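Local coordinates for iron-regulated transcriptional activator AFT2 (Saccharomyces cerevisiae, PDB 4LMG), which activates transcription of the iron regulon when iron is low, binding the 5'-CACCC-3' iron-responsive element in target promoters, at a contact of chain A with DNA. Residues are numbered along the deposited sequence; one frame, centred on the assembly and turned at random.

A contact of chain A with DNA. Residues 18-19, 38, 40-41. With nucleotides of chain B.
Ser41 reads a base in the major groove through its carbonyl O and touches a phosphate through its hydroxyl. The carbonyl O accepts a hydrogen bond from the exocyclic amino N4 of DC12, on the Hoogsteen edge, at 3.1 Å; the amino group arrives above the carbonyl plane, 40° out of it. The bond takes an amino donor at this point of the groove, here a cytosine's, and may contribute to recognition of CACCC. Beside it, Arg40 makes van der Waals contact: its CA lies 3.7 Å from N7 of DA11, and CB and CG run past the amino groups of DA11 and DC12.

The remaining contacts are to the sugar-phosphate backbone of three successive nucleotides. Ser41 OG, turned between its own backbone N and carbonyl carbon (chi1 72°), donates to OP2 of DA11 at 2.6 Å. The imidazole of His19 presents its edge to that same oxygen, a van der Waals approach with NE2 3.6 Å away, while Arg18 CG covers one ring face. Extended from CG to NE, Arg18 carries its guanidinium along to the next phosphate, where NH2 forms a nearly straight, in-plane salt bridge with OP2 of DC12 at 2.9 Å; NH1 reaches that oxygen through a water. At the other end, the backbone N of Ile38 donates to OP2 of DC10 at 2.8 Å. Ile38 CG2 packs on C2' of the DC10 deoxyribose at 3.5 Å.

In this WRKY-GCM1 fold, strand 40-42 supplies the groove-facing Arg40 and Ser41, Ile38 ends strand 36-38 at the backbone, and the 3-10 helix 18-20, just ahead of helix 21-29, supplies Arg18 and the zinc-binding His19.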
# COMPACT_ATOMS: atom_id res chain seq x y z
N ARG A 18 5.06 14.57 -8.97
CA ARG A 18 3.90 13.71 -9.20
C ARG A 18 2.73 14.05 -8.28
O ARG A 18 1.57 13.92 -8.66
CB ARG A 18 4.29 12.24 -8.98
CG ARG A 18 4.92 11.98 -7.62
CD ARG A 18 5.08 10.49 -7.33
NE ARG A 18 6.05 10.27 -6.26
CZ ARG A 18 6.36 9.08 -5.76
NH1 ARG A 18 5.79 7.98 -6.23
NH2 ARG A 18 7.26 8.98 -4.79
N HIS A 19 3.04 14.49 -7.07
CA HIS A 19 2.03 14.70 -6.04
C HIS A 19 1.18 15.96 -6.24
O HIS A 19 0.15 16.13 -5.59
CB HIS A 19 2.67 14.71 -4.65
CG HIS A 19 3.16 13.36 -4.22
ND1 HIS A 19 4.38 13.18 -3.58
CD2 HIS A 19 2.61 12.13 -4.33
CE1 HIS A 19 4.54 11.89 -3.32
NE2 HIS A 19 3.48 11.24 -3.76
N ILE A 38 -5.50 7.45 -6.67
CA ILE A 38 -4.27 6.98 -7.28
C ILE A 38 -4.21 5.46 -7.29
O ILE A 38 -4.25 4.82 -6.24
CB ILE A 38 -3.02 7.52 -6.56
CG1 ILE A 38 -3.05 9.04 -6.48
CG2 ILE A 38 -1.75 7.04 -7.26
CD1 ILE A 38 -1.99 9.63 -5.58
N ARG A 40 -1.61 3.98 -8.87
CA ARG A 40 -0.18 3.73 -8.84
C ARG A 40 0.58 5.00 -9.14
O ARG A 40 0.13 5.84 -9.92
CB ARG A 40 0.17 2.66 -9.88
CG ARG A 40 1.64 2.40 -10.07
CD ARG A 40 1.86 1.38 -11.18
NE ARG A 40 1.07 0.17 -10.95
CZ ARG A 40 -0.13 -0.05 -11.46
NH1 ARG A 40 -0.70 0.86 -12.24
NH2 ARG A 40 -0.77 -1.18 -11.20
N SER A 41 1.75 5.16 -8.52
CA SER A 41 2.61 6.29 -8.85
C SER A 41 4.10 5.96 -8.70
O SER A 41 4.48 5.10 -7.89
CB SER A 41 2.27 7.51 -7.99
OG SER A 41 2.69 7.32 -6.65
P DC B 10 -4.92 7.72 -2.62
OP1 DC B 10 -4.78 8.85 -1.67
OP2 DC B 10 -5.61 7.94 -3.91
O5' DC B 10 -3.47 7.11 -2.92
C5' DC B 10 -2.53 6.96 -1.87
C4' DC B 10 -1.35 6.09 -2.29
O4' DC B 10 -1.72 4.69 -2.24
C3' DC B 10 -0.81 6.34 -3.71
O3' DC B 10 0.59 6.52 -3.67
C2' DC B 10 -1.12 5.02 -4.42
C1' DC B 10 -0.97 4.07 -3.25
N1 DC B 10 -1.45 2.68 -3.51
C2 DC B 10 -0.81 1.62 -2.87
O2 DC B 10 0.13 1.85 -2.11
N3 DC B 10 -1.25 0.36 -3.10
C4 DC B 10 -2.27 0.14 -3.93
N4 DC B 10 -2.65 -1.14 -4.12
C5 DC B 10 -2.94 1.21 -4.59
C6 DC B 10 -2.50 2.45 -4.35
P DA B 11 1.22 7.99 -3.51
OP1 DA B 11 0.47 8.69 -2.44
OP2 DA B 11 1.32 8.60 -4.85
O5' DA B 11 2.71 7.70 -3.00
C5' DA B 11 2.92 7.26 -1.67
C4' DA B 11 3.99 6.19 -1.59
O4' DA B 11 3.46 4.91 -2.03
C3' DA B 11 5.27 6.41 -2.38
O3' DA B 11 6.31 5.92 -1.54
C2' DA B 11 5.05 5.56 -3.64
C1' DA B 11 4.23 4.39 -3.10
N9 DA B 11 3.28 3.79 -4.03
C8 DA B 11 2.54 4.42 -5.00
N7 DA B 11 1.76 3.61 -5.68
C5 DA B 11 2.00 2.36 -5.12
C6 DA B 11 1.48 1.08 -5.40
N6 DA B 11 0.57 0.83 -6.35
N1 DA B 11 1.94 0.05 -4.66
C2 DA B 11 2.84 0.29 -3.70
N3 DA B 11 3.40 1.45 -3.35
C4 DA B 11 2.93 2.46 -4.11
P DC B 12 7.85 6.00 -1.99
OP1 DC B 12 8.59 6.75 -0.95
OP2 DC B 12 7.89 6.47 -3.39
O5' DC B 12 8.31 4.48 -1.95
C5' DC B 12 7.96 3.70 -0.82
C4' DC B 12 8.14 2.22 -1.10
O4' DC B 12 7.17 1.79 -2.08
C3' DC B 12 9.51 1.85 -1.66
O3' DC B 12 9.97 0.70 -0.97
C2' DC B 12 9.25 1.58 -3.14
C1' DC B 12 7.81 1.09 -3.13
N1 DC B 12 7.03 1.37 -4.37
C2 DC B 12 6.35 0.32 -5.01
O2 DC B 12 6.43 -0.82 -4.54
N3 DC B 12 5.64 0.58 -6.13
C4 DC B 12 5.58 1.83 -6.60
N4 DC B 12 4.86 2.03 -7.71
C5 DC B 12 6.26 2.91 -5.97
C6 DC B 12 6.96 2.64 -4.86
O HOH W 1 7.78 5.87 -5.99